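Local structure of ATP-dependent DNA helicase PIF1 (Candida albicans, 7OTJ) at a contact of chain A with DNA. The protein couples ATP hydrolysis to 5'-3' translocation along single-stranded DNA, unwinding duplexes and probably G-quadruplexes in support of genome stability. Sequence-based numbering; all coordinates share one arbitrary frame.

Contact 1: a contact of chain A with DNA. Residues 56, 240, 451, 453-454. With nucleotides of chain B.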
loop_
_atom_site.group_PDB
_atom_site.type_symbol
_atom_site.label_atom_id
_atom_site.label_comp_id
_atom_site.label_asym_id
_atom_site.label_seq_id
_atom_site.Cartn_x
_atom_site.Cartn_y
_atom_site.Cartn_z
ATOM N N THR A 56 4.460 -0.060 0.649
ATOM C CA THR A 56 3.692 0.606 -0.393
ATOM C C THR A 56 2.749 1.637 0.218
ATOM O O THR A 56 2.424 1.588 1.409
ATOM C CB THR A 56 2.883 -0.399 -1.222
ATOM O OG1 THR A 56 1.928 -1.054 -0.377
ATOM C CG2 THR A 56 3.793 -1.437 -1.837
ATOM N N ARG A 240 -0.047 -3.117 -15.092
ATOM C CA ARG A 240 -0.823 -1.887 -15.075
ATOM C C ARG A 240 -1.639 -1.735 -16.346
ATOM O O ARG A 240 -2.770 -1.242 -16.295
ATOM C CB ARG A 240 0.103 -0.688 -14.884
ATOM C CG ARG A 240 0.407 -0.424 -13.422
ATOM C CD ARG A 240 1.366 0.732 -13.235
ATOM N NE ARG A 240 2.678 0.445 -13.801
ATOM C CZ ARG A 240 3.699 1.289 -13.781
ATOM N NH1 ARG A 240 3.608 2.468 -13.188
ATOM N NH2 ARG A 240 4.836 0.944 -14.375
ATOM N N SER A 451 -3.653 -3.288 -9.130
ATOM C CA SER A 451 -2.539 -4.207 -9.297
ATOM C C SER A 451 -2.438 -5.132 -8.089
ATOM O O SER A 451 -2.761 -4.752 -6.959
ATOM C CB SER A 451 -1.225 -3.446 -9.494
ATOM O OG SER A 451 -0.819 -2.766 -8.316
ATOM N N HIS A 453 0.206 -6.024 -6.716
ATOM C CA HIS A 453 1.181 -5.416 -5.815
ATOM C C HIS A 453 0.499 -4.494 -4.813
ATOM O O HIS A 453 0.690 -4.629 -3.600
ATOM C CB HIS A 453 2.232 -4.651 -6.620
ATOM C CG HIS A 453 3.423 -5.475 -6.994
ATOM N ND1 HIS A 453 3.409 -6.377 -8.038
ATOM C CD2 HIS A 453 4.664 -5.537 -6.457
ATOM C CE1 HIS A 453 4.593 -6.957 -8.128
ATOM N NE2 HIS A 453 5.372 -6.466 -7.180
ATOM N N LYS A 454 -0.363 -3.601 -5.301
ATOM C CA LYS A 454 -1.027 -2.649 -4.423
ATOM C C LYS A 454 -2.161 -3.284 -3.632
ATOM O O LYS A 454 -2.616 -2.694 -2.648
ATOM C CB LYS A 454 -1.554 -1.456 -5.234
ATOM C CG LYS A 454 -0.457 -0.520 -5.762
ATOM C CD LYS A 454 -1.015 0.647 -6.587
ATOM C CE LYS A 454 -2.117 1.400 -5.839
ATOM N NZ LYS A 454 -2.799 2.447 -6.664
ATOM P P DT B 3 2.625 -1.028 -9.292
ATOM O OP1 DT B 3 1.212 -0.987 -8.840
ATOM O OP2 DT B 3 3.032 -0.300 -10.517
ATOM O "O5'" DT B 3 3.578 -0.545 -8.094
ATOM C "C5'" DT B 3 3.493 -1.185 -6.828
ATOM C "C4'" DT B 3 4.701 -0.877 -5.947
ATOM O "O4'" DT B 3 5.895 -1.422 -6.543
ATOM C "C3'" DT B 3 4.997 0.594 -5.734
ATOM O "O3'" DT B 3 4.261 1.070 -4.621
ATOM C "C2'" DT B 3 6.500 0.601 -5.444
ATOM C "C1'" DT B 3 7.010 -0.600 -6.240
ATOM N N1 DT B 3 7.678 -0.241 -7.518
ATOM C C2 DT B 3 9.040 -0.069 -7.542
ATOM O O2 DT B 3 9.739 -0.175 -6.553
ATOM N N3 DT B 3 9.556 0.240 -8.776
ATOM C C4 DT B 3 8.851 0.381 -9.966
ATOM O O4 DT B 3 9.397 0.663 -11.031
ATOM C C5 DT B 3 7.426 0.180 -9.866
ATOM C C7 DT B 3 6.553 0.309 -11.084
ATOM C C6 DT B 3 6.916 -0.122 -8.663
#

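Contact 2: a contact of chain A with DNA. Residues 151-153, 453, 471. With nucleotides of chain B.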
loop_
_atom_site.group_PDB
_atom_site.type_symbol
_atom_site.label_atom_id
_atom_site.label_comp_id
_atom_site.label_asym_id
_atom_site.label_seq_id
_atom_site.Cartn_x
_atom_site.Cartn_y
_atom_site.Cartn_z
ATOM N N VAL A 151 10.683 -5.056 -5.425
ATOM C CA VAL A 151 10.587 -4.843 -6.864
ATOM C C VAL A 151 11.978 -4.586 -7.433
ATOM O O VAL A 151 12.718 -3.726 -6.939
ATOM C CB VAL A 151 9.624 -3.689 -7.182
ATOM C CG1 VAL A 151 9.654 -3.374 -8.673
ATOM C CG2 VAL A 151 8.205 -4.052 -6.739
ATOM N N VAL A 152 12.343 -5.350 -8.460
ATOM C CA VAL A 152 13.610 -5.177 -9.160
ATOM C C VAL A 152 13.331 -4.693 -10.584
ATOM O O VAL A 152 12.190 -4.664 -11.043
ATOM C CB VAL A 152 14.457 -6.468 -9.164
ATOM C CG1 VAL A 152 15.134 -6.666 -7.814
ATOM C CG2 VAL A 152 13.597 -7.685 -9.527
ATOM N N LYS A 153 14.399 -4.312 -11.285
ATOM C CA LYS A 153 14.306 -3.756 -12.642
ATOM C C LYS A 153 13.520 -4.651 -13.607
ATOM O O LYS A 153 14.072 -5.560 -14.228
ATOM C CB LYS A 153 15.711 -3.504 -13.204
ATOM C CG LYS A 153 15.738 -2.912 -14.610
ATOM C CD LYS A 153 17.136 -2.992 -15.210
ATOM C CE LYS A 153 17.592 -4.437 -15.351
ATOM N NZ LYS A 153 18.998 -4.536 -15.833
ATOM N N HIS A 453 0.206 -6.024 -6.716
ATOM C CA HIS A 453 1.181 -5.416 -5.815
ATOM C C HIS A 453 0.499 -4.494 -4.813
ATOM O O HIS A 453 0.690 -4.629 -3.600
ATOM C CB HIS A 453 2.232 -4.651 -6.620
ATOM C CG HIS A 453 3.423 -5.475 -6.994
ATOM N ND1 HIS A 453 3.409 -6.377 -8.038
ATOM C CD2 HIS A 453 4.664 -5.537 -6.457
ATOM C CE1 HIS A 453 4.593 -6.957 -8.128
ATOM N NE2 HIS A 453 5.372 -6.466 -7.180
ATOM N N PHE A 471 3.957 -12.785 -13.142
ATOM C CA PHE A 471 5.353 -12.909 -13.525
ATOM C C PHE A 471 6.296 -13.062 -12.341
ATOM O O PHE A 471 7.495 -13.268 -12.556
ATOM C CB PHE A 471 5.785 -11.684 -14.349
ATOM C CG PHE A 471 5.557 -10.374 -13.642
ATOM C CD1 PHE A 471 6.531 -9.836 -12.809
ATOM C CD2 PHE A 471 4.361 -9.686 -13.796
ATOM C CE1 PHE A 471 6.315 -8.636 -12.150
ATOM C CE2 PHE A 471 4.144 -8.483 -13.136
ATOM C CZ PHE A 471 5.122 -7.962 -12.314
ATOM P P DT B 2 4.224 -3.147 -14.809
ATOM O OP1 DT B 2 2.953 -3.565 -15.441
ATOM O OP2 DT B 2 4.966 -1.972 -15.321
ATOM O "O5'" DT B 2 3.935 -2.937 -13.250
ATOM C "C5'" DT B 2 3.096 -3.854 -12.550
ATOM C "C4'" DT B 2 3.646 -4.155 -11.167
ATOM O "O4'" DT B 2 4.811 -4.991 -11.294
ATOM C "C3'" DT B 2 4.068 -2.928 -10.375
ATOM O "O3'" DT B 2 3.023 -2.569 -9.494
ATOM C "C2'" DT B 2 5.316 -3.377 -9.605
ATOM C "C1'" DT B 2 5.828 -4.584 -10.392
ATOM N N1 DT B 2 7.077 -4.324 -11.177
ATOM C C2 DT B 2 8.120 -5.221 -11.095
ATOM O O2 DT B 2 8.092 -6.215 -10.388
ATOM N N3 DT B 2 9.211 -4.904 -11.862
ATOM C C4 DT B 2 9.355 -3.812 -12.695
ATOM O O4 DT B 2 10.378 -3.615 -13.346
ATOM C C5 DT B 2 8.219 -2.919 -12.747
ATOM C C7 DT B 2 8.260 -1.700 -13.620
ATOM C C6 DT B 2 7.147 -3.217 -11.997
ATOM P P DT B 3 2.625 -1.028 -9.292
ATOM O OP1 DT B 3 1.212 -0.987 -8.840
ATOM O OP2 DT B 3 3.032 -0.300 -10.517
ATOM O "O5'" DT B 3 3.578 -0.545 -8.094
ATOM C "C5'" DT B 3 3.493 -1.185 -6.828
ATOM C "C4'" DT B 3 4.701 -0.877 -5.947
ATOM O "O4'" DT B 3 5.895 -1.422 -6.543
ATOM C "C3'" DT B 3 4.997 0.594 -5.734
ATOM O "O3'" DT B 3 4.261 1.070 -4.621
ATOM C "C2'" DT B 3 6.500 0.601 -5.444
ATOM C "C1'" DT B 3 7.010 -0.600 -6.240
ATOM N N1 DT B 3 7.678 -0.241 -7.518
ATOM C C2 DT B 3 9.040 -0.069 -7.542
ATOM O O2 DT B 3 9.739 -0.175 -6.553
ATOM N N3 DT B 3 9.556 0.240 -8.776
ATOM C C4 DT B 3 8.851 0.381 -9.966
ATOM O O4 DT B 3 9.397 0.663 -11.031
ATOM C C5 DT B 3 7.426 0.180 -9.866
ATOM C C7 DT B 3 6.553 0.309 -11.084
ATOM C C6 DT B 3 6.916 -0.122 -8.663
#

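Contact 3: a contact of chain A with DNA. Residues 55, 67, 69-70, 76. With nucleotides of chain B.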
loop_
_atom_site.group_PDB
_atom_site.type_symbol
_atom_site.label_atom_id
_atom_site.label_comp_id
_atom_site.label_asym_id
_atom_site.label_seq_id
_atom_site.Cartn_x
_atom_site.Cartn_y
_atom_site.Cartn_z
ATOM N N SER A 55 5.732 -0.736 3.042
ATOM C CA SER A 55 6.516 -0.731 1.811
ATOM C C SER A 55 5.792 -0.027 0.669
ATOM O O SER A 55 6.446 0.503 -0.235
ATOM C CB SER A 55 6.863 -2.158 1.403
ATOM O OG SER A 55 5.688 -2.945 1.310
ATOM N N THR A 67 4.744 5.804 3.528
ATOM C CA THR A 67 5.704 4.856 2.987
ATOM C C THR A 67 7.030 4.947 3.738
ATOM O O THR A 67 7.348 5.948 4.390
ATOM C CB THR A 67 5.920 5.080 1.491
ATOM O OG1 THR A 67 6.649 6.297 1.275
ATOM C CG2 THR A 67 4.580 5.144 0.771
ATOM N N HIS A 69 9.923 5.062 2.245
ATOM C CA HIS A 69 10.704 6.082 1.550
ATOM C C HIS A 69 10.310 7.483 1.999
ATOM O O HIS A 69 11.178 8.333 2.234
ATOM C CB HIS A 69 10.537 5.941 0.038
ATOM C CG HIS A 69 11.108 4.674 -0.518
ATOM N ND1 HIS A 69 10.437 3.470 -0.467
ATOM C CD2 HIS A 69 12.286 4.425 -1.137
ATOM C CE1 HIS A 69 11.178 2.533 -1.031
ATOM N NE2 HIS A 69 12.306 3.086 -1.443
ATOM N N SER A 70 9.007 7.737 2.136
ATOM C CA SER A 70 8.557 9.066 2.537
ATOM C C SER A 70 9.021 9.404 3.949
ATOM O O SER A 70 9.390 10.553 4.227
ATOM C CB SER A 70 7.036 9.148 2.444
ATOM O OG SER A 70 6.593 10.488 2.481
ATOM N N LEU A 76 13.925 8.643 -3.595
ATOM C CA LEU A 76 14.014 7.225 -3.907
ATOM C C LEU A 76 15.173 6.538 -3.203
ATOM O O LEU A 76 15.227 5.305 -3.199
ATOM C CB LEU A 76 14.146 7.021 -5.422
ATOM C CG LEU A 76 12.919 7.409 -6.256
ATOM C CD1 LEU A 76 13.162 7.146 -7.727
ATOM C CD2 LEU A 76 11.686 6.669 -5.769
ATOM P P DT B 4 3.948 2.640 -4.484
ATOM O OP1 DT B 4 3.055 2.842 -3.318
ATOM O OP2 DT B 4 3.556 3.115 -5.829
ATOM O "O5'" DT B 4 5.360 3.280 -4.090
ATOM C "C5'" DT B 4 5.908 3.008 -2.813
ATOM C "C4'" DT B 4 7.333 3.513 -2.699
ATOM O "O4'" DT B 4 8.203 2.733 -3.546
ATOM C "C3'" DT B 4 7.542 4.944 -3.145
ATOM O "O3'" DT B 4 7.214 5.809 -2.087
ATOM C "C2'" DT B 4 9.040 4.961 -3.446
ATOM C "C1'" DT B 4 9.282 3.546 -3.985
ATOM N N1 DT B 4 9.376 3.473 -5.488
ATOM C C2 DT B 4 10.588 3.181 -6.059
ATOM O O2 DT B 4 11.594 2.972 -5.411
ATOM N N3 DT B 4 10.585 3.138 -7.426
ATOM C C4 DT B 4 9.514 3.355 -8.268
ATOM O O4 DT B 4 9.618 3.295 -9.486
ATOM C C5 DT B 4 8.266 3.658 -7.614
ATOM C C7 DT B 4 7.033 3.908 -8.432
ATOM C C6 DT B 4 8.252 3.701 -6.267
ATOM P P DT B 5 6.575 7.253 -2.372
ATOM O OP1 DT B 5 6.206 7.790 -1.038
ATOM O OP2 DT B 5 5.542 7.142 -3.430
ATOM O "O5'" DT B 5 7.813 8.124 -2.886
ATOM C "C5'" DT B 5 8.823 8.521 -1.961
ATOM C "C4'" DT B 5 9.187 9.987 -2.141
ATOM O "O4'" DT B 5 9.936 10.148 -3.370
ATOM C "C3'" DT B 5 8.003 10.944 -2.231
ATOM O "O3'" DT B 5 8.301 12.166 -1.554
ATOM C "C2'" DT B 5 7.832 11.157 -3.739
ATOM C "C1'" DT B 5 9.253 11.003 -4.265
ATOM N N1 DT B 5 9.326 10.394 -5.615
ATOM C C2 DT B 5 9.983 11.059 -6.625
ATOM O O2 DT B 5 10.511 12.144 -6.480
ATOM N N3 DT B 5 9.998 10.403 -7.827
ATOM C C4 DT B 5 9.437 9.170 -8.113
ATOM O O4 DT B 5 9.504 8.661 -9.225
ATOM C C5 DT B 5 8.769 8.525 -7.009
ATOM C C7 DT B 5 8.122 7.183 -7.199
ATOM C C6 DT B 5 8.751 9.160 -5.826
#

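Contact 1: a contact of chain A with DNA
Ser451, in helicase motif V of this SF1B Pif1-family enzyme, meets the phosphate of DT3 through its hydroxyl: OG donates a hydrogen bond to OP1 at 2.8 Å. The same oxygen accepts the backbone N-H of Lys454 at 3.2 Å, a fairly straight bond (159° at H). The turn of helix 452-455 thus holds the serine oxygen in place as it faces the phosphate. OG lies between its own backbone N and carbonyl carbon (chi1 69°), toward both the helix start and the DNA. The tight part of the contact surrounds the two non-bridging oxygens. Lys454 passes its aliphatic part alongside OP1, with CG 3.5 Å away, then bends at chi3 (52°) and carries NZ away from the phosphate, from where its charge could still contribute at longer range. From helix 240-253, Arg240 brings CD to 3.4 Å from OP2 and forms a long salt bridge to it, NE to OP2 at 3.4 Å. Looser contacts lie farther out. The Arg240 guanidinium has one face toward the thymine methyl C7, which is 3.6 Å above the plane and displaced toward the rim. CB of His453 meets the sugar carbon C5' of DT3 at 3.7 Å. At the 3' end of the nucleotide, Thr56 of motif Ia offers a methyl, CG2, 3.8 Å from O3'; its hydroxyl points away from that oxygen.

Contact 2: a contact of chain A with DNA
Phe471 reaches the sugar of DT2 with its ring edge, while Val151, just after the GDxxQLP sequence of helicase motif III in this Pif1-family protein, takes up the base. At the 5' end of the site, the deoxyribose ring oxygen O4' of DT2 lies in the plane of the Phe471 ring, at its CZ edge, and CE1 comes 3.5 Å from the base oxygen O2. A chi1 of 56°, with CG between the backbone N and the carbonyl carbon, points the ring toward the sugar. On the same deoxyribose, His453 of motif V presents a face: C2' stands over the imidazole centre at 3.7 Å, and C1' lies 3.5 Å from CE1. A 2'-deoxy carbon thus rests against an aromatic surface. Farther out on the DT2 base, the backbone of Val152 and Lys153 runs past the N3 and O4 side. The carbonyl O of Val152 is near both atoms, but the N3 hydrogen points elsewhere, and O4 like the carbonyl can only accept, so neither approach is a hydrogen bond. Next along the strand comes the step to DT3, where the planes of the two thymines diverge by about 52°. Val151 is wedged into this opening: CG1, anti to the backbone N (chi1 174°), sits over the DT2 pyrimidine face, 3.6 Å from its centroid, and over that of DT3 at 3.7 Å. CG2 follows the strand onward to the DT3 sugar, 3.5 Å from O4'.

Contact 3: a contact of chain A with DNA
Thr67 donates a hydrogen bond from OG1 to the phosphate oxygen OP1 of DT5 at 2.8 Å, with a weak second approach to O3' of DT4. OG1 is itself the acceptor for the backbone N-H of Ser70 at 2.9 Å (154° at H), so the threonine caps the first turn of helix 68-72. Its chi1 of 71° places the hydroxyl between backbone N and carbonyl carbon, facing both the cap and the phosphate. The DT5 phosphate is met here by a neutral hydroxyl, probably helped by the positive end of the short helix. Stacking is of the CH-pi kind. C2' of the DT4 sugar lies 3.5 Å above one face of the His69 imidazole, displaced toward the rim, while His69 CB meets C5' of DT5 at 3.7 Å. Leu76 enters between the bases, CD2 lying 3.7 Å from C2 at the rim of DT4 and equally far from C5 of DT5. The two thymine planes are turned about 75° apart here, and the DT5 methyl C7 lies over the DT4 ring, 3.6 Å from its C6. The TxH sequence belongs to motif Ib, on strand 66-67 and helix 68-72 of the N-terminal RecA-like domain; Leu76 follows in a loop.

Contact 1 and contact 2 lie about 10 Å apart between the centres of their C-alpha atoms and share His453, which touches both DT2 and DT3. Contact 3 is about 14 Å from contact 1 and about 16 Å from contact 2, and shares no residue with either. The three follow successive thymidines from DT2 to DT5. Motif V, in the second RecA-like domain, serves contacts 1 and 2, whereas contact 3 belongs to the first; motifs Ia and III bring that domain into contacts 1 and 2 as well. A single strand held by both domains is consistent with ATP-driven domain movements advancing this monomeric helicase along DNA.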